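Local atomic coordinates of protein BONZAI 1 (Arabidopsis thaliana, PDB entry 6KXT), a protein that binds phospholipids in a calcium-dependent manner and holds back cell death and defence responses in plants, the chain here being its second C2 domain. Residues V17-N22 / N61-P66; E108-A113 / L135-F140. One frame throughout, in Å; residues are numbered along the deposited sequence.

Contact 1 and contact 2 meet along one seam, the neighbouring antiparallel strands 13-21 and 133-143 of a C2 beta-sandwich, and their centres lie 11 Å apart. Contact 1 lays the loop 61-66 along one flank of strand 13-21; contact 2 sets helix 104-113 against strand 133-143, where a classic beta bulge at Asp138 and Lys139 faces Val17. Arg19 O lies 2.8 Å from Phe136 N, and Val17 O lies equally close to Asp138 N, probable hydrogen bonds both. Phe18 and Leu135 pack together in the interior, while NE of Arg19, a residue of contact 1, forms a salt bridge with OD1 of Asp138, a residue of contact 2.

Contact 1 of 2, residues V17-N22 / N61-P66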
loop_
_atom_site.group_PDB
_atom_site.type_symbol
_atom_site.label_atom_id
_atom_site.label_comp_id
_atom_site.label_asym_id
_atom_site.label_seq_id
_atom_site.Cartn_x
_atom_site.Cartn_y
_atom_site.Cartn_z
ATOM N N VAL A 17 1.459 -9.652 -0.620
ATOM C CA VAL A 17 2.917 -9.368 -0.514
ATOM C C VAL A 17 3.163 -8.185 -1.451
ATOM O O VAL A 17 2.967 -8.302 -2.686
ATOM C CB VAL A 17 3.805 -10.573 -0.854
ATOM C CG1 VAL A 17 5.266 -10.135 -0.968
ATOM C CG2 VAL A 17 3.636 -11.692 0.165
ATOM N N PHE A 18 3.594 -7.069 -0.902
ATOM C CA PHE A 18 4.002 -5.846 -1.601
ATOM C C PHE A 18 5.504 -5.798 -1.792
ATOM O O PHE A 18 6.274 -6.239 -0.940
ATOM C CB PHE A 18 3.586 -4.611 -0.803
ATOM C CG PHE A 18 2.101 -4.372 -0.716
ATOM C CD1 PHE A 18 1.416 -3.922 -1.838
ATOM C CD2 PHE A 18 1.414 -4.501 0.470
ATOM C CE1 PHE A 18 0.067 -3.590 -1.755
ATOM C CE2 PHE A 18 0.065 -4.161 0.550
ATOM C CZ PHE A 18 -0.601 -3.729 -0.569
ATOM N N ARG A 19 5.887 -5.254 -2.940
ATOM C CA ARG A 19 7.303 -5.048 -3.298
ATOM C C ARG A 19 7.424 -3.644 -3.875
ATOM O O ARG A 19 6.496 -3.201 -4.608
ATOM C CB ARG A 19 7.720 -6.095 -4.324
ATOM C CG ARG A 19 9.056 -5.809 -4.981
ATOM C CD ARG A 19 9.418 -7.020 -5.851
ATOM N NE ARG A 19 8.595 -7.207 -7.054
ATOM C CZ ARG A 19 8.825 -6.601 -8.202
ATOM N NH1 ARG A 19 9.789 -5.699 -8.321
ATOM N NH2 ARG A 19 8.082 -6.892 -9.258
ATOM N N CYS A 20 8.526 -2.947 -3.645
ATOM C CA CYS A 20 8.834 -1.700 -4.338
ATOM C C CYS A 20 10.110 -1.843 -5.157
ATOM O O CYS A 20 11.004 -2.650 -4.762
ATOM C CB CYS A 20 8.972 -0.503 -3.421
ATOM S SG CYS A 20 7.454 -0.156 -2.501
ATOM N N SER A 21 10.150 -1.078 -6.248
ATOM C CA SER A 21 11.317 -0.977 -7.147
ATOM C C SER A 21 11.854 0.454 -7.123
ATOM O O SER A 21 11.059 1.374 -7.329
ATOM C CB SER A 21 10.909 -1.398 -8.527
ATOM O OG SER A 21 12.031 -1.645 -9.340
ATOM N N ASN A 22 13.160 0.626 -6.912
ATOM C CA ASN A 22 13.899 1.864 -7.271
ATOM C C ASN A 22 13.399 3.028 -6.398
ATOM O O ASN A 22 13.181 4.117 -6.925
ATOM C CB ASN A 22 13.840 2.096 -8.794
ATOM C CG ASN A 22 14.803 3.149 -9.329
ATOM O OD1 ASN A 22 15.832 3.443 -8.719
ATOM N ND2 ASN A 22 14.470 3.740 -10.476
ATOM N N ASN A 61 14.696 -1.531 -2.628
ATOM C CA ASN A 61 13.889 -2.493 -3.415
ATOM C C ASN A 61 13.213 -3.475 -2.458
ATOM O O ASN A 61 13.393 -4.687 -2.586
ATOM C CB ASN A 61 14.734 -3.155 -4.483
ATOM C CG ASN A 61 15.368 -2.142 -5.390
ATOM O OD1 ASN A 61 14.733 -1.771 -6.375
ATOM N ND2 ASN A 61 16.592 -1.709 -5.078
ATOM N N PRO A 62 12.497 -2.977 -1.429
ATOM C CA PRO A 62 11.932 -3.833 -0.407
ATOM C C PRO A 62 10.873 -4.830 -0.897
ATOM O O PRO A 62 10.101 -4.540 -1.827
ATOM C CB PRO A 62 11.252 -2.853 0.561
ATOM C CG PRO A 62 10.877 -1.648 -0.309
ATOM C CD PRO A 62 12.095 -1.586 -1.230
ATOM N N ILE A 63 10.899 -6.010 -0.278
ATOM C CA ILE A 63 9.790 -7.012 -0.367
ATOM C C ILE A 63 9.374 -7.305 1.057
ATOM O O ILE A 63 10.217 -7.711 1.861
ATOM C CB ILE A 63 10.203 -8.292 -1.099
ATOM C CG1 ILE A 63 10.722 -8.043 -2.516
ATOM C CG2 ILE A 63 9.021 -9.259 -1.085
ATOM C CD1 ILE A 63 11.469 -9.225 -3.152
ATOM N N TRP A 64 8.121 -7.034 1.438
ATOM C CA TRP A 64 7.726 -7.155 2.852
ATOM C C TRP A 64 7.046 -8.501 3.105
ATOM O O TRP A 64 6.601 -9.159 2.124
ATOM C CB TRP A 64 6.813 -5.980 3.264
ATOM C CG TRP A 64 7.503 -4.660 3.387
ATOM C CD1 TRP A 64 8.241 -4.209 4.447
ATOM C CD2 TRP A 64 7.486 -3.612 2.409
ATOM N NE1 TRP A 64 8.677 -2.945 4.172
ATOM C CE2 TRP A 64 8.247 -2.542 2.935
ATOM C CE3 TRP A 64 6.963 -3.477 1.113
ATOM C CZ2 TRP A 64 8.366 -1.328 2.268
ATOM C CZ3 TRP A 64 7.099 -2.274 0.438
ATOM C CH2 TRP A 64 7.810 -1.220 1.000
ATOM N N LYS A 65 6.930 -8.829 4.370
ATOM C CA LYS A 65 6.135 -10.009 4.800
ATOM C C LYS A 65 4.691 -9.731 4.419
ATOM O O LYS A 65 4.246 -8.580 4.269
ATOM C CB LYS A 65 6.317 -10.243 6.298
ATOM C CG LYS A 65 7.730 -10.610 6.726
ATOM C CD LYS A 65 7.879 -10.746 8.213
ATOM C CE LYS A 65 9.297 -11.116 8.595
ATOM N NZ LYS A 65 9.378 -11.471 10.030
ATOM N N PRO A 66 3.890 -10.800 4.275
ATOM C CA PRO A 66 2.506 -10.614 3.913
ATOM C C PRO A 66 1.730 -9.782 4.926
ATOM O O PRO A 66 1.960 -9.821 6.142
ATOM C CB PRO A 66 1.887 -12.018 3.857
ATOM C CG PRO A 66 3.064 -12.979 3.957
ATOM C CD PRO A 66 4.310 -12.219 4.331
HETATM O O HOH W 1 3.246 -7.101 2.061
HETATM O O HOH W 2 13.579 -3.900 -8.204
#
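With CG of Trp64 anti to its own carbonyl carbon (chi1 -72°) and SG of Cys20 likewise anti to its carbonyl carbon (chi1 -61°), both groups stand on the same side of the paired backbones. The sulfur meets the indole at its edge, near the ring plane: SG sits 3.6 Å from CZ3 of Trp64, a sulfur-aromatic contact made at the rim of the six-membered ring. CE3 of the same ring also touches CB of Phe18, and Pro62 CB rests over one indole face, toward its rim. Two backbone bonds hold this arrangement: Trp64 N donates to Phe18 O at 3.1 Å, and Cys20 N donates to Pro62 O at 2.9 Å. Together they make a single antiparallel beta bridge between Arg19 and Ile63, by which the loop leading into strand 67-70 already runs beside strand 13-21 in this C2 sandwich. Trp64 and Phe18 both reach Leu36 of the other sheet, so they fill the space between the two layers. On the outer side, Ile63 and Arg19 lie side by side, CG1 of Ile63 being 3.7 Å from Arg19 CG; the guanidinium itself turns to Asp138 and Phe136. Val17 splits its branches, CG1 against Trp64 O and Ile63 CG2, CG2 against Pro66 CG at 4.0 Å. Near that end a water accepts from Phe18 N and donates to Lys65 O, bridging the backbones beyond the last direct bond. At the other end Asn61 OD1 receives Asn22 N at 2.9 Å, from above the plane of its carbonyl, and takes a second hydrogen bond from a water.

Contact 2 of 2, residues E108-A113 / L135-F140; sequences EKLHLA and LFVDKF
Glu108 lays its CB over the centre of the Phe140 ring, 3.6 Å from the ring centroid and 11° off the normal, a CH-pi contact. The extended chain continues past the ring rim at CD1 and CE1, crossing Phe140 at about a right angle, and its carboxylate goes on to a salt bridge with Lys77. Leu110 then brings CB to within 4.2 Å of Val137 CG2; its side chain also meets Ile117, and its carbonyl takes a weak bond from a water that accepts from Val137 N. His111 follows with CG anti to the backbone N (chi1 174°), and its ring spans from Val137 to Phe140. ND1 donates to Val137 O at 2.9 Å with the acceptor in the plane of the imidazole, although the donor stands 39° above the plane of that carbonyl. Asp138 O lies 3.3 Å from CE1 at the same edge, and Phe140 N sits over the centre of one ring face. Helix 104-113 thus packs on strand 133-143 of the C2 sandwich just where the strand is broken by its classic beta bulge. Since ND1 carries the proton in this bond, a side chain of the helix satisfies a main-chain carbonyl beside the bulge; the bond does not require a charged ring, and the two nearby carbonyl oxygens might at most ease protonation.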
loop_
_atom_site.group_PDB
_atom_site.type_symbol
_atom_site.label_atom_id
_atom_site.label_comp_id
_atom_site.label_asym_id
_atom_site.label_seq_id
_atom_site.Cartn_x
_atom_site.Cartn_y
_atom_site.Cartn_z
ATOM N N GLU A 108 -5.332 -6.670 -7.185
ATOM C CA GLU A 108 -5.391 -8.008 -7.803
ATOM C C GLU A 108 -5.085 -7.880 -9.296
ATOM O O GLU A 108 -4.354 -8.736 -9.807
ATOM C CB GLU A 108 -6.763 -8.593 -7.542
ATOM C CG GLU A 108 -6.925 -10.004 -8.058
ATOM C CD GLU A 108 -8.271 -10.640 -7.692
ATOM O OE1 GLU A 108 -9.232 -9.930 -7.573
ATOM O OE2 GLU A 108 -8.276 -11.856 -7.547
ATOM N N LYS A 109 -5.592 -6.861 -9.963
ATOM C CA LYS A 109 -5.339 -6.685 -11.415
ATOM C C LYS A 109 -3.840 -6.424 -11.639
ATOM O O LYS A 109 -3.267 -6.999 -12.591
ATOM C CB LYS A 109 -6.259 -5.608 -11.962
ATOM C CG LYS A 109 -7.729 -5.999 -12.024
ATOM C CD LYS A 109 -8.544 -4.784 -12.339
ATOM C CE LYS A 109 -10.017 -5.077 -12.471
ATOM N NZ LYS A 109 -10.667 -5.377 -11.177
ATOM N N LEU A 110 -3.190 -5.626 -10.804
ATOM C CA LEU A 110 -1.736 -5.400 -10.970
ATOM C C LEU A 110 -1.024 -6.739 -10.820
ATOM O O LEU A 110 -0.100 -7.055 -11.622
ATOM C CB LEU A 110 -1.194 -4.450 -9.892
ATOM C CG LEU A 110 -1.645 -3.010 -9.995
ATOM C CD1 LEU A 110 -1.285 -2.268 -8.726
ATOM C CD2 LEU A 110 -1.048 -2.326 -11.208
ATOM N N HIS A 111 -1.394 -7.531 -9.840
ATOM C CA HIS A 111 -0.788 -8.854 -9.645
ATOM C C HIS A 111 -1.004 -9.725 -10.897
ATOM O O HIS A 111 -0.061 -10.364 -11.382
ATOM C CB HIS A 111 -1.390 -9.464 -8.413
ATOM C CG HIS A 111 -0.929 -10.853 -8.229
ATOM N ND1 HIS A 111 0.372 -11.235 -7.976
ATOM C CD2 HIS A 111 -1.640 -11.997 -8.372
ATOM C CE1 HIS A 111 0.412 -12.574 -7.949
ATOM N NE2 HIS A 111 -0.800 -13.039 -8.183
ATOM N N LEU A 112 -2.239 -9.845 -11.363
ATOM C CA LEU A 112 -2.557 -10.705 -12.526
ATOM C C LEU A 112 -1.796 -10.289 -13.763
ATOM O O LEU A 112 -1.345 -11.194 -14.525
ATOM C CB LEU A 112 -4.072 -10.696 -12.812
ATOM C CG LEU A 112 -4.922 -11.369 -11.729
ATOM C CD1 LEU A 112 -6.408 -11.112 -11.977
ATOM C CD2 LEU A 112 -4.642 -12.856 -11.635
ATOM N N ALA A 113 -1.601 -8.989 -13.986
ATOM C CA ALA A 113 -0.970 -8.447 -15.201
ATOM C C ALA A 113 0.552 -8.390 -15.043
ATOM O O ALA A 113 1.228 -8.156 -16.022
ATOM C CB ALA A 113 -1.508 -7.080 -15.500
ATOM N N LEU A 135 5.341 0.391 -7.037
ATOM C CA LEU A 135 4.779 -0.607 -6.132
ATOM C C LEU A 135 4.267 -1.762 -6.989
ATOM O O LEU A 135 3.589 -1.550 -8.010
ATOM C CB LEU A 135 3.603 -0.026 -5.329
ATOM C CG LEU A 135 2.900 -0.959 -4.348
ATOM C CD1 LEU A 135 3.760 -1.283 -3.168
ATOM C CD2 LEU A 135 1.596 -0.339 -3.860
ATOM N N PHE A 136 4.578 -2.963 -6.592
ATOM C CA PHE A 136 4.147 -4.216 -7.213
ATOM C C PHE A 136 3.428 -5.079 -6.199
ATOM O O PHE A 136 3.685 -4.999 -4.961
ATOM C CB PHE A 136 5.330 -4.972 -7.805
ATOM C CG PHE A 136 5.967 -4.311 -8.992
ATOM C CD1 PHE A 136 6.933 -3.349 -8.853
ATOM C CD2 PHE A 136 5.621 -4.733 -10.282
ATOM C CE1 PHE A 136 7.481 -2.723 -9.979
ATOM C CE2 PHE A 136 6.190 -4.130 -11.387
ATOM C CZ PHE A 136 7.110 -3.138 -11.235
ATOM N N VAL A 137 2.553 -5.957 -6.688
ATOM C CA VAL A 137 1.750 -6.880 -5.860
ATOM C C VAL A 137 2.268 -8.286 -6.198
ATOM O O VAL A 137 1.913 -8.827 -7.265
ATOM C CB VAL A 137 0.250 -6.703 -6.112
ATOM C CG1 VAL A 137 -0.528 -7.676 -5.224
ATOM C CG2 VAL A 137 -0.143 -5.267 -5.860
ATOM N N ASP A 138 3.197 -8.787 -5.392
ATOM C CA ASP A 138 3.894 -10.070 -5.689
ATOM C C ASP A 138 2.956 -11.230 -5.419
ATOM O O ASP A 138 3.090 -12.285 -6.025
ATOM C CB ASP A 138 5.147 -10.257 -4.833
ATOM C CG ASP A 138 6.417 -9.650 -5.397
ATOM O OD1 ASP A 138 6.337 -8.950 -6.443
ATOM O OD2 ASP A 138 7.471 -9.899 -4.759
ATOM N N LYS A 139 2.077 -11.099 -4.432
ATOM C CA LYS A 139 1.117 -12.166 -4.082
ATOM C C LYS A 139 -0.206 -11.520 -3.692
ATOM O O LYS A 139 -0.214 -10.451 -3.036
ATOM C CB LYS A 139 1.596 -12.989 -2.892
ATOM C CG LYS A 139 0.636 -14.070 -2.428
ATOM C CD LYS A 139 1.163 -14.859 -1.274
ATOM C CE LYS A 139 0.422 -16.171 -1.074
ATOM N NZ LYS A 139 1.038 -16.953 0.010
ATOM N N PHE A 140 -1.309 -12.156 -4.070
ATOM C CA PHE A 140 -2.679 -11.683 -3.784
ATOM C C PHE A 140 -3.538 -12.950 -3.649
ATOM O O PHE A 140 -3.790 -13.575 -4.702
ATOM C CB PHE A 140 -3.231 -10.774 -4.865
ATOM C CG PHE A 140 -4.538 -10.104 -4.514
ATOM C CD1 PHE A 140 -5.738 -10.801 -4.617
ATOM C CD2 PHE A 140 -4.598 -8.773 -4.131
ATOM C CE1 PHE A 140 -6.939 -10.162 -4.305
ATOM C CE2 PHE A 140 -5.808 -8.152 -3.839
ATOM C CZ PHE A 140 -6.973 -8.879 -3.899
HETATM O O HOH W 3 2.190 -6.118 -9.486
#